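Local coordinates for amine oxidase (Emericella nidulans, PDB 3PGB), which probably oxidises primary amines, working as a dimeric copper amine oxidase with one copper ion and one topaquinone in each subunit, at residues Y454-H459 / S466-V471; L635-H640 / P671-T676; Q58-P63 / R337-A342; V690-G695 / S715-T720. One frame throughout, in Å; residues are numbered along the deposited sequence.

Overall arrangement
The four contacts are spread over one subunit, contacts 1 and 2 lying on opposite sides of its centre with their own centres about 45 Å apart. Contact 4 is the innermost, and the nearest atoms of G695 and the copper ion are about 10 Å apart. It meets contact 2 where F674 CZ comes 3.8 Å from W691 CG, joining a surface pair of loops to the buried strands. Contacts 1 and 3, both reaching the second subunit, touch through V471 CG1 and R337 NH2 at 3.3 Å. Contact 3 joins the start of the modelled chain to residues 337-342, about 280 positions later, whereas the other contacts link segments much closer in sequence.

Contact 1: Y454-H459 / S466-V471; sequences YPMARH and SVTKNV
M456 and A457 share a single partner, T468, and so form a classic beta bulge. T468 O takes the M456 N-H at 2.8 Å, in a bond bent to 134°, and only weakly the A457 N-H at 3.5 Å. Beyond the bulge the pairing is regular and antiparallel: T468 N gives to A457 O at 2.9 Å, and H459 and S466 exchange two backbone bonds. Ahead of the bulge, P455 has no N-H to pair; its CB rests on V467 CG1 at 3.5 Å. N470 is turned with CG anti to its backbone N (chi1 -176°), and its amide crosses the Y454 ring with the planes 56° apart, ND2 lying 3.2 Å from Y454 CZ. V467, a beta-branched residue suited to a strand, runs alongside R458 and lays CG2 4.0 Å from R458 CB. The guanidinium continues to D485 and D420 of the second subunit, and the H459 ring bonds D249 and D485 there; D485 follows the topaquinone position. A bulged beta hairpin of strands 457-460 and 464-479, presenting side chains to the partner subunit, is consistent with the arms by which copper amine oxidase subunits embrace each other.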
loop_
_atom_site.group_PDB
_atom_site.type_symbol
_atom_site.label_atom_id
_atom_site.label_comp_id
_atom_site.label_asym_id
_atom_site.label_seq_id
_atom_site.Cartn_x
_atom_site.Cartn_y
_atom_site.Cartn_z
ATOM N N TYR A 454 13.171 2.165 -1.121
ATOM C CA TYR A 454 13.115 3.579 -0.748
ATOM C C TYR A 454 13.705 3.743 0.652
ATOM O O TYR A 454 13.580 2.846 1.476
ATOM C CB TYR A 454 11.656 4.080 -0.774
ATOM C CG TYR A 454 10.757 3.445 0.277
ATOM C CD1 TYR A 454 10.066 2.267 0.018
ATOM C CD2 TYR A 454 10.608 4.025 1.535
ATOM C CE1 TYR A 454 9.244 1.685 0.987
ATOM C CE2 TYR A 454 9.801 3.453 2.502
ATOM C CZ TYR A 454 9.121 2.285 2.225
ATOM O OH TYR A 454 8.317 1.725 3.188
ATOM N N PRO A 455 14.330 4.897 0.934
ATOM C CA PRO A 455 14.948 5.120 2.236
ATOM C C PRO A 455 13.912 5.356 3.326
ATOM O O PRO A 455 12.761 5.646 3.024
ATOM C CB PRO A 455 15.773 6.387 2.009
ATOM C CG PRO A 455 15.003 7.142 1.016
ATOM C CD PRO A 455 14.372 6.112 0.107
ATOM N N MET A 456 14.330 5.229 4.580
ATOM C CA MET A 456 13.458 5.481 5.725
ATOM C C MET A 456 13.136 6.977 5.860
ATOM O O MET A 456 11.983 7.361 6.076
ATOM C CB MET A 456 14.139 4.977 7.009
ATOM C CG MET A 456 13.426 5.318 8.322
ATOM S SD MET A 456 12.019 4.239 8.644
ATOM C CE MET A 456 10.902 4.839 7.416
ATOM N N ALA A 457 14.164 7.811 5.737
ATOM C CA ALA A 457 14.027 9.248 5.948
ATOM C C ALA A 457 15.132 10.007 5.221
ATOM O O ALA A 457 16.187 9.450 4.909
ATOM C CB ALA A 457 14.066 9.559 7.439
ATOM N N ARG A 458 14.884 11.282 4.949
ATOM C CA ARG A 458 15.885 12.127 4.317
ATOM C C ARG A 458 15.582 13.575 4.566
ATOM O O ARG A 458 14.460 13.918 4.929
ATOM C CB ARG A 458 15.912 11.900 2.809
ATOM C CG ARG A 458 14.758 12.549 2.073
ATOM C CD ARG A 458 14.740 12.214 0.581
ATOM N NE ARG A 458 16.076 12.183 -0.010
ATOM C CZ ARG A 458 16.839 13.250 -0.231
ATOM N NH1 ARG A 458 16.427 14.478 0.096
ATOM N NH2 ARG A 458 18.034 13.089 -0.772
ATOM N N HIS A 459 16.594 14.414 4.359
ATOM C CA HIS A 459 16.379 15.847 4.194
ATOM C C HIS A 459 17.561 16.536 3.523
ATOM O O HIS A 459 18.702 16.368 3.945
ATOM C CB HIS A 459 16.092 16.533 5.521
ATOM C CG HIS A 459 15.797 17.988 5.370
ATOM N ND1 HIS A 459 14.754 18.452 4.600
ATOM C CD2 HIS A 459 16.425 19.085 5.857
ATOM C CE1 HIS A 459 14.740 19.771 4.635
ATOM N NE2 HIS A 459 15.742 20.181 5.390
ATOM N N SER A 466 21.144 14.454 3.953
ATOM C CA SER A 466 21.214 13.303 4.837
ATOM C C SER A 466 20.126 12.305 4.484
ATOM O O SER A 466 19.046 12.695 4.029
ATOM C CB SER A 466 21.090 13.737 6.298
ATOM O OG SER A 466 19.766 14.118 6.598
ATOM N N VAL A 467 20.428 11.021 4.682
ATOM C CA VAL A 467 19.487 9.937 4.391
ATOM C C VAL A 467 19.681 8.747 5.337
ATOM O O VAL A 467 20.807 8.452 5.743
ATOM C CB VAL A 467 19.636 9.432 2.943
ATOM C CG1 VAL A 467 18.550 8.409 2.625
ATOM C CG2 VAL A 467 19.583 10.587 1.960
ATOM N N THR A 468 18.574 8.093 5.690
ATOM C CA THR A 468 18.587 6.866 6.488
ATOM C C THR A 468 18.002 5.735 5.651
ATOM O O THR A 468 16.963 5.908 5.007
ATOM C CB THR A 468 17.731 7.005 7.765
ATOM O OG1 THR A 468 18.212 8.095 8.559
ATOM C CG2 THR A 468 17.780 5.734 8.588
ATOM N N LYS A 469 18.664 4.582 5.654
ATOM C CA LYS A 469 18.174 3.432 4.905
ATOM C C LYS A 469 16.954 2.833 5.587
ATOM O O LYS A 469 16.785 2.972 6.794
ATOM C CB LYS A 469 19.257 2.357 4.770
ATOM C CG LYS A 469 20.493 2.786 3.986
ATOM C CD LYS A 469 21.305 1.577 3.492
ATOM C CE LYS A 469 21.173 1.352 1.984
ATOM N NZ LYS A 469 19.771 1.240 1.504
ATOM N N ASN A 470 16.106 2.177 4.803
ATOM C CA ASN A 470 14.943 1.464 5.325
ATOM C C ASN A 470 15.203 -0.040 5.278
ATOM O O ASN A 470 14.816 -0.733 4.323
ATOM C CB ASN A 470 13.686 1.827 4.519
ATOM C CG ASN A 470 12.424 1.190 5.066
ATOM O OD1 ASN A 470 12.394 0.688 6.184
ATOM N ND2 ASN A 470 11.369 1.209 4.270
ATOM N N VAL A 471 15.875 -0.537 6.311
ATOM C CA VAL A 471 16.124 -1.964 6.447
ATOM C C VAL A 471 15.109 -2.544 7.426
ATOM O O VAL A 471 15.023 -2.091 8.572
ATOM C CB VAL A 471 17.555 -2.246 6.936
ATOM C CG1 VAL A 471 17.803 -3.747 6.997
ATOM C CG2 VAL A 471 18.566 -1.573 6.019
#

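Contact 2: L635-H640 / P671-T676; sequences LVHAAH and PVDFST
H640 packs against S675 and D673, mainly by van der Waals contact. The serine hydroxyl sits over one face of the imidazole, offset toward the rim, with OG 3.0 Å from H640 CG; a side chain this small can lie close above a ring. D673 OD1 approaches H640 CD2 at 3.3 Å, the carboxylate turned only 21° from the ring plane. D673 CG is anti to its backbone N (chi1 -180°); beyond it OD2 lies 3.7 Å from H637 CB. The carboxylate might favour a positive charge on one imidazole, but hardly on both at once, since one of the two bonded nitrogens must accept; the charged atoms are not in contact.

Hydrogen bonds fix the rings. H637 ND1 and H640 NE2 meet in plane, edge to edge, at 3.0 Å, and H640 ND1 bonds E643. H637 lies within the type II' beta turn L635-A638, and the contact joins two loops of the enzyme domain, this turn and the start of a 3-10 segment. There T676 OG1 and T676 N both donate to D673 O.

One water links the backbones, donating to H637 O at 2.9 Å and accepting from H640 N and F674 N.

Apolar contact is slight: F674 CB lies 4.2 Å from H640 CB, while its ring meets those of F677, a residue of a calcium site, and W691.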
loop_
_atom_site.group_PDB
_atom_site.type_symbol
_atom_site.label_atom_id
_atom_site.label_comp_id
_atom_site.label_asym_id
_atom_site.label_seq_id
_atom_site.Cartn_x
_atom_site.Cartn_y
_atom_site.Cartn_z
ATOM N N LEU A 635 -23.845 -17.810 5.034
ATOM C CA LEU A 635 -23.106 -17.841 6.287
ATOM C C LEU A 635 -24.004 -17.996 7.494
ATOM O O LEU A 635 -23.669 -18.718 8.428
ATOM C CB LEU A 635 -22.275 -16.564 6.443
ATOM C CG LEU A 635 -21.020 -16.457 5.585
ATOM C CD1 LEU A 635 -20.288 -15.171 5.916
ATOM C CD2 LEU A 635 -20.124 -17.661 5.805
ATOM N N VAL A 636 -25.137 -17.302 7.476
ATOM C CA VAL A 636 -26.010 -17.214 8.640
ATOM C C VAL A 636 -25.182 -16.673 9.821
ATOM O O VAL A 636 -24.747 -15.527 9.767
ATOM C CB VAL A 636 -26.730 -18.557 8.911
ATOM C CG1 VAL A 636 -27.767 -18.410 10.016
ATOM C CG2 VAL A 636 -27.398 -19.044 7.637
ATOM N N HIS A 637 -24.926 -17.474 10.853
ATOM C CA HIS A 637 -24.177 -16.981 12.018
ATOM C C HIS A 637 -22.683 -17.371 12.004
ATOM O O HIS A 637 -21.972 -17.105 12.977
ATOM C CB HIS A 637 -24.826 -17.475 13.320
ATOM C CG HIS A 637 -26.238 -17.012 13.510
ATOM N ND1 HIS A 637 -26.584 -15.677 13.563
ATOM C CD2 HIS A 637 -27.389 -17.704 13.689
ATOM C CE1 HIS A 637 -27.887 -15.567 13.750
ATOM N NE2 HIS A 637 -28.400 -16.783 13.832
ATOM N N ALA A 638 -22.210 -17.952 10.899
ATOM C CA ALA A 638 -20.903 -18.625 10.860
ATOM C C ALA A 638 -19.662 -17.720 10.767
ATOM O O ALA A 638 -18.551 -18.169 11.050
ATOM C CB ALA A 638 -20.879 -19.648 9.722
ATOM N N ALA A 639 -19.841 -16.466 10.362
ATOM C CA ALA A 639 -18.712 -15.548 10.170
ATOM C C ALA A 639 -19.121 -14.100 10.432
ATOM O O ALA A 639 -19.036 -13.251 9.545
ATOM C CB ALA A 639 -18.163 -15.694 8.770
ATOM N N HIS A 640 -19.564 -13.818 11.655
ATOM C CA HIS A 640 -20.016 -12.465 12.000
ATOM C C HIS A 640 -18.877 -11.458 12.112
ATOM O O HIS A 640 -19.111 -10.252 12.163
ATOM C CB HIS A 640 -20.816 -12.474 13.302
ATOM C CG HIS A 640 -22.244 -12.876 13.131
ATOM N ND1 HIS A 640 -23.113 -12.195 12.306
ATOM C CD2 HIS A 640 -22.967 -13.866 13.704
ATOM C CE1 HIS A 640 -24.305 -12.761 12.365
ATOM N NE2 HIS A 640 -24.242 -13.778 13.205
ATOM N N PRO A 671 -20.027 -23.315 16.832
ATOM C CA PRO A 671 -19.236 -23.325 18.057
ATOM C C PRO A 671 -18.847 -21.930 18.537
ATOM O O PRO A 671 -19.090 -21.591 19.699
ATOM C CB PRO A 671 -18.006 -24.144 17.667
ATOM C CG PRO A 671 -18.531 -25.133 16.702
ATOM C CD PRO A 671 -19.621 -24.410 15.928
ATOM N N VAL A 672 -18.265 -21.130 17.648
ATOM C CA VAL A 672 -17.954 -19.734 17.959
ATOM C C VAL A 672 -18.811 -18.815 17.093
ATOM O O VAL A 672 -18.656 -18.759 15.870
ATOM C CB VAL A 672 -16.460 -19.403 17.766
ATOM C CG1 VAL A 672 -16.177 -17.964 18.189
ATOM C CG2 VAL A 672 -15.600 -20.364 18.564
ATOM N N ASP A 673 -19.730 -18.120 17.750
ATOM C CA ASP A 673 -20.541 -17.093 17.144
ATOM C C ASP A 673 -19.961 -15.763 17.627
ATOM O O ASP A 673 -20.210 -15.327 18.760
ATOM C CB ASP A 673 -21.991 -17.277 17.588
ATOM C CG ASP A 673 -22.931 -16.244 17.001
ATOM O OD1 ASP A 673 -22.495 -15.096 16.767
ATOM O OD2 ASP A 673 -24.125 -16.587 16.806
ATOM N N PHE A 674 -19.167 -15.136 16.759
ATOM C CA PHE A 674 -18.461 -13.897 17.093
ATOM C C PHE A 674 -19.405 -12.805 17.618
ATOM O O PHE A 674 -19.021 -12.046 18.506
ATOM C CB PHE A 674 -17.656 -13.395 15.881
ATOM C CG PHE A 674 -16.718 -12.261 16.198
ATOM C CD1 PHE A 674 -15.581 -12.479 16.965
ATOM C CD2 PHE A 674 -16.963 -10.978 15.728
ATOM C CE1 PHE A 674 -14.713 -11.438 17.261
ATOM C CE2 PHE A 674 -16.091 -9.934 16.020
ATOM C CZ PHE A 674 -14.972 -10.165 16.786
ATOM N N SER A 675 -20.631 -12.740 17.097
ATOM C CA SER A 675 -21.623 -11.746 17.571
ATOM C C SER A 675 -21.787 -11.700 19.085
ATOM O O SER A 675 -21.999 -10.629 19.653
ATOM C CB SER A 675 -23.006 -11.995 16.960
ATOM O OG SER A 675 -23.063 -11.464 15.656
ATOM N N THR A 676 -21.691 -12.867 19.718
ATOM C CA THR A 676 -21.966 -13.021 21.144
ATOM C C THR A 676 -20.848 -12.458 22.026
ATOM O O THR A 676 -21.009 -12.356 23.235
ATOM C CB THR A 676 -22.210 -14.515 21.504
ATOM O OG1 THR A 676 -20.989 -15.253 21.379
ATOM C CG2 THR A 676 -23.272 -15.139 20.583
HETATM O O HOH W 1 -19.583 -15.652 13.726
#

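Contact 3: Q58-P63 / R337-A342; sequences QEIKAP and RYSVDA
I60 lays its side chain over S339, with CG2 3.8 Å and CD1 3.9 Å from S339 CB. The overlap belongs to a short parallel beta pairing, in which strand 58-59, near the start of the modelled chain, runs beside strand 339-341, more than 270 residues later. The arrangement adds an edge to the sheet that continues through strand 346-349, and Y346 and T348 of that strand also touch I60. A branched aliphatic residue suits the place, since it can cover the small serine and still meet those neighbours.

The backbone bonds alternate as parallel strands require. Q58 spans S339, its N giving to Y338 O at 3.0 Å and its O receiving the V340 N-H in a nearly straight bond of 170°. V340 in turn spans E59, because its O accepts the N-H of I60 at 3.2 Å, the donor standing above the carbonyl plane. S339 and Q58 point to the same side of the sheet. The glutamine chain is extended beyond CG and brings OE1 to 3.3 Å from S339 OG, a weak bond whose proton has another acceptor within reach. Q322 of the second subunit packs on both residues.

Past the paired residues a side chain takes over from the backbone. D341 CG is anti to its own N (chi1 -174°), and from there the carboxylate reaches A62. D341 OD1 accepts from the backbone N of R344, and D341 OD2, through its anti lone pair, receives the A62 N-H at 2.9 Å and 167°.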
loop_
_atom_site.group_PDB
_atom_site.type_symbol
_atom_site.label_atom_id
_atom_site.label_comp_id
_atom_site.label_asym_id
_atom_site.label_seq_id
_atom_site.Cartn_x
_atom_site.Cartn_y
_atom_site.Cartn_z
ATOM N N GLN A 58 22.433 -15.350 14.915
ATOM C CA GLN A 58 23.011 -15.677 16.215
ATOM C C GLN A 58 22.167 -16.745 16.909
ATOM O O GLN A 58 20.942 -16.769 16.757
ATOM C CB GLN A 58 23.129 -14.427 17.098
ATOM C CG GLN A 58 24.139 -13.414 16.573
ATOM C CD GLN A 58 24.349 -12.211 17.488
ATOM O OE1 GLN A 58 23.575 -11.965 18.414
ATOM N NE2 GLN A 58 25.402 -11.454 17.222
ATOM N N GLU A 59 22.837 -17.650 17.623
ATOM C CA GLU A 59 22.167 -18.627 18.482
ATOM C C GLU A 59 21.994 -18.039 19.863
ATOM O O GLU A 59 22.975 -17.828 20.563
ATOM C CB GLU A 59 22.993 -19.897 18.638
ATOM C CG GLU A 59 23.012 -20.823 17.454
ATOM C CD GLU A 59 23.852 -22.058 17.740
ATOM O OE1 GLU A 59 24.869 -22.273 17.038
ATOM O OE2 GLU A 59 23.509 -22.789 18.699
ATOM N N ILE A 60 20.751 -17.786 20.254
ATOM C CA ILE A 60 20.451 -17.350 21.609
ATOM C C ILE A 60 19.480 -18.318 22.277
ATOM O O ILE A 60 18.929 -19.215 21.630
ATOM C CB ILE A 60 19.873 -15.920 21.634
ATOM C CG1 ILE A 60 18.596 -15.825 20.791
ATOM C CG2 ILE A 60 20.909 -14.921 21.132
ATOM C CD1 ILE A 60 17.723 -14.653 21.179
ATOM N N LYS A 61 19.286 -18.137 23.581
ATOM C CA LYS A 61 18.273 -18.889 24.310
ATOM C C LYS A 61 17.190 -17.949 24.829
ATOM O O LYS A 61 17.477 -16.997 25.564
ATOM C CB LYS A 61 18.906 -19.724 25.427
ATOM C CG LYS A 61 19.504 -21.034 24.884
ATOM C CD LYS A 61 20.075 -21.948 25.967
ATOM C CE LYS A 61 20.702 -23.202 25.341
ATOM N NZ LYS A 61 21.155 -24.204 26.358
ATOM N N ALA A 62 15.948 -18.215 24.425
ATOM C CA ALA A 62 14.803 -17.403 24.841
ATOM C C ALA A 62 14.733 -17.357 26.362
ATOM O O ALA A 62 15.061 -18.347 27.018
ATOM C CB ALA A 62 13.512 -17.971 24.271
ATOM N N PRO A 63 14.317 -16.208 26.931
ATOM C CA PRO A 63 14.243 -16.079 28.396
ATOM C C PRO A 63 13.228 -17.013 29.059
ATOM O O PRO A 63 13.376 -17.342 30.236
ATOM C CB PRO A 63 13.843 -14.610 28.606
ATOM C CG PRO A 63 13.250 -14.184 27.331
ATOM C CD PRO A 63 13.940 -14.956 26.253
ATOM N N ARG A 337 21.415 -10.510 10.350
ATOM C CA ARG A 337 21.595 -9.583 11.481
ATOM C C ARG A 337 20.479 -9.702 12.525
ATOM O O ARG A 337 19.970 -8.708 13.030
ATOM C CB ARG A 337 21.694 -8.145 10.981
ATOM C CG ARG A 337 22.880 -7.886 10.057
ATOM C CD ARG A 337 23.030 -6.394 9.778
ATOM N NE ARG A 337 21.740 -5.809 9.427
ATOM C CZ ARG A 337 21.404 -4.531 9.571
ATOM N NH1 ARG A 337 22.254 -3.636 10.054
ATOM N NH2 ARG A 337 20.184 -4.152 9.221
ATOM N N TYR A 338 20.120 -10.935 12.853
ATOM C CA TYR A 338 19.119 -11.215 13.875
ATOM C C TYR A 338 19.535 -12.446 14.679
ATOM O O TYR A 338 20.573 -13.058 14.402
ATOM C CB TYR A 338 17.736 -11.392 13.244
ATOM C CG TYR A 338 17.671 -12.378 12.105
ATOM C CD1 TYR A 338 17.945 -11.982 10.801
ATOM C CD2 TYR A 338 17.304 -13.702 12.325
ATOM C CE1 TYR A 338 17.865 -12.885 9.746
ATOM C CE2 TYR A 338 17.231 -14.614 11.279
ATOM C CZ TYR A 338 17.512 -14.196 9.996
ATOM O OH TYR A 338 17.438 -15.086 8.962
ATOM N N SER A 339 18.737 -12.785 15.685
ATOM C CA SER A 339 19.049 -13.889 16.586
ATOM C C SER A 339 17.859 -14.819 16.719
ATOM O O SER A 339 16.720 -14.378 16.715
ATOM C CB SER A 339 19.439 -13.332 17.949
ATOM O OG SER A 339 20.385 -12.282 17.799
ATOM N N VAL A 340 18.133 -16.110 16.841
ATOM C CA VAL A 340 17.092 -17.127 16.874
ATOM C C VAL A 340 17.394 -18.212 17.906
ATOM O O VAL A 340 18.544 -18.644 18.049
ATOM C CB VAL A 340 16.946 -17.804 15.501
ATOM C CG1 VAL A 340 16.091 -19.066 15.606
ATOM C CG2 VAL A 340 16.353 -16.839 14.484
ATOM N N ASP A 341 16.355 -18.620 18.634
ATOM C CA ASP A 341 16.359 -19.857 19.398
ATOM C C ASP A 341 15.546 -20.851 18.575
ATOM O O ASP A 341 14.325 -20.749 18.486
ATOM C CB ASP A 341 15.735 -19.641 20.782
ATOM C CG ASP A 341 15.845 -20.866 21.692
ATOM O OD1 ASP A 341 15.983 -22.008 21.181
ATOM O OD2 ASP A 341 15.764 -20.680 22.934
ATOM N N ALA A 342 16.238 -21.795 17.951
ATOM C CA ALA A 342 15.589 -22.773 17.082
ATOM C C ALA A 342 14.696 -23.742 17.862
ATOM O O ALA A 342 13.655 -24.161 17.365
ATOM C CB ALA A 342 16.635 -23.545 16.283
#

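Contact 4: V690-G695 / S715-T720; sequences VWLNLG and SGVAFT
L692 and F719 reach toward each other tip to tip, CD1 of the leucine meeting the ring edge near its plane, 3.4 Å from F719 CE1. The same methyl also touches V717 CG2 at 4.0 Å. Two residues further along the strand, on the same side, L694 sets CD2 against both methyls of V717, 3.5 Å from CG1 and 3.6 Å from CG2, while its CD1 lies over the backbone near S715 O. Leucine and valine suit this interior, having apolar branches that interlock without polar groups to satisfy. The polar link is at the end: the G695 N-H gives to S715 OG at 2.9 Å (149°). S715 OG is anti to its backbone N (chi1 -179°), and it also bonds G623 O, so the buried hydroxyl has two partners.

The next shell sets these residues in place. I618 touches both L692 and F719, V500 touches V717 and F719, and V502 and F538 also touch L694. F542, a residue of a calcium site, meets F719 edge-to-face. L692 and L694 pair through the backbone with F538 and L536 of strand 532-542, which begins with the copper ligands H532 and H534; strand 686-698 ends on the third, H698. The two segments share no backbone hydrogen bond and run 147° apart in direction. Strands packed by side chains across an apolar interior are characteristic of the beta sandwich that forms the catalytic domain of copper amine oxidases.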
loop_
_atom_site.group_PDB
_atom_site.type_symbol
_atom_site.label_atom_id
_atom_site.label_comp_id
_atom_site.label_asym_id
_atom_site.label_seq_id
_atom_site.Cartn_x
_atom_site.Cartn_y
_atom_site.Cartn_z
ATOM N N VAL A 690 -8.121 -6.080 19.676
ATOM C CA VAL A 690 -8.530 -5.500 18.410
ATOM C C VAL A 690 -8.548 -6.607 17.363
ATOM O O VAL A 690 -7.538 -7.255 17.123
ATOM C CB VAL A 690 -7.589 -4.373 17.987
ATOM C CG1 VAL A 690 -8.070 -3.733 16.687
ATOM C CG2 VAL A 690 -7.490 -3.339 19.095
ATOM N N TRP A 691 -9.721 -6.830 16.774
ATOM C CA TRP A 691 -9.909 -7.816 15.716
ATOM C C TRP A 691 -9.950 -7.085 14.371
ATOM O O TRP A 691 -10.835 -6.269 14.137
ATOM C CB TRP A 691 -11.217 -8.589 15.936
ATOM C CG TRP A 691 -11.362 -9.183 17.303
ATOM C CD1 TRP A 691 -11.883 -8.579 18.409
ATOM C CD2 TRP A 691 -10.988 -10.502 17.712
ATOM N NE1 TRP A 691 -11.852 -9.436 19.482
ATOM C CE2 TRP A 691 -11.308 -10.624 19.080
ATOM C CE3 TRP A 691 -10.414 -11.593 17.056
ATOM C CZ2 TRP A 691 -11.071 -11.794 19.803
ATOM C CZ3 TRP A 691 -10.182 -12.755 17.777
ATOM C CH2 TRP A 691 -10.512 -12.846 19.134
ATOM N N LEU A 692 -8.993 -7.382 13.494
ATOM C CA LEU A 692 -8.832 -6.653 12.230
ATOM C C LEU A 692 -9.098 -7.538 11.031
ATOM O O LEU A 692 -8.628 -8.678 10.987
ATOM C CB LEU A 692 -7.406 -6.119 12.102
ATOM C CG LEU A 692 -6.939 -5.149 13.173
ATOM C CD1 LEU A 692 -5.452 -4.913 13.008
ATOM C CD2 LEU A 692 -7.732 -3.842 13.104
ATOM N N ASN A 693 -9.834 -7.009 10.055
ATOM C CA ASN A 693 -10.006 -7.683 8.774
ATOM C C ASN A 693 -9.087 -7.111 7.701
ATOM O O ASN A 693 -9.074 -5.901 7.459
ATOM C CB ASN A 693 -11.458 -7.602 8.295
ATOM C CG ASN A 693 -12.363 -8.612 8.980
ATOM O OD1 ASN A 693 -11.942 -9.723 9.306
ATOM N ND2 ASN A 693 -13.617 -8.234 9.188
ATOM N N LEU A 694 -8.296 -7.982 7.084
ATOM C CA LEU A 694 -7.709 -7.685 5.795
ATOM C C LEU A 694 -8.660 -8.296 4.778
ATOM O O LEU A 694 -9.347 -9.272 5.086
ATOM C CB LEU A 694 -6.309 -8.284 5.671
ATOM C CG LEU A 694 -5.267 -7.887 6.725
ATOM C CD1 LEU A 694 -3.881 -8.296 6.256
ATOM C CD2 LEU A 694 -5.294 -6.415 7.039
ATOM N N GLY A 695 -8.734 -7.724 3.582
ATOM C CA GLY A 695 -9.650 -8.242 2.577
ATOM C C GLY A 695 -9.662 -7.504 1.254
ATOM O O GLY A 695 -9.088 -6.426 1.133
ATOM N N SER A 715 -3.567 -6.685 0.509
ATOM C CA SER A 715 -4.304 -6.049 1.583
ATOM C C SER A 715 -3.411 -6.047 2.819
ATOM O O SER A 715 -2.730 -7.037 3.098
ATOM C CB SER A 715 -5.600 -6.814 1.849
ATOM O OG SER A 715 -6.362 -6.214 2.875
ATOM N N GLY A 716 -3.387 -4.936 3.549
ATOM C CA GLY A 716 -2.506 -4.831 4.699
ATOM C C GLY A 716 -2.895 -3.768 5.697
ATOM O O GLY A 716 -3.553 -2.787 5.355
ATOM N N VAL A 717 -2.485 -3.995 6.944
ATOM C CA VAL A 717 -2.607 -3.017 8.025
ATOM C C VAL A 717 -1.229 -2.805 8.634
ATOM O O VAL A 717 -0.328 -3.610 8.434
ATOM C CB VAL A 717 -3.590 -3.472 9.134
ATOM C CG1 VAL A 717 -5.028 -3.352 8.659
ATOM C CG2 VAL A 717 -3.284 -4.892 9.591
ATOM N N ALA A 718 -1.073 -1.712 9.365
ATOM C CA ALA A 718 0.193 -1.390 9.995
ATOM C C ALA A 718 -0.048 -0.817 11.383
ATOM O O ALA A 718 -0.951 -0.009 11.579
ATOM C CB ALA A 718 0.949 -0.404 9.151
ATOM N N PHE A 719 0.754 -1.258 12.345
ATOM C CA PHE A 719 0.704 -0.726 13.699
ATOM C C PHE A 719 1.948 0.121 13.851
ATOM O O PHE A 719 3.052 -0.376 13.656
ATOM C CB PHE A 719 0.692 -1.846 14.750
ATOM C CG PHE A 719 -0.177 -3.018 14.397
ATOM C CD1 PHE A 719 -1.398 -2.840 13.775
ATOM C CD2 PHE A 719 0.213 -4.309 14.729
ATOM C CE1 PHE A 719 -2.204 -3.925 13.471
ATOM C CE2 PHE A 719 -0.593 -5.398 14.429
ATOM C CZ PHE A 719 -1.800 -5.206 13.796
ATOM N N THR A 720 1.769 1.398 14.174
ATOM C CA THR A 720 2.886 2.327 14.304
ATOM C C THR A 720 2.803 3.068 15.634
ATOM O O THR A 720 1.710 3.366 16.091
ATOM C CB THR A 720 2.905 3.344 13.139
ATOM O OG1 THR A 720 4.171 4.010 13.109
ATOM C CG2 THR A 720 1.785 4.387 13.276
#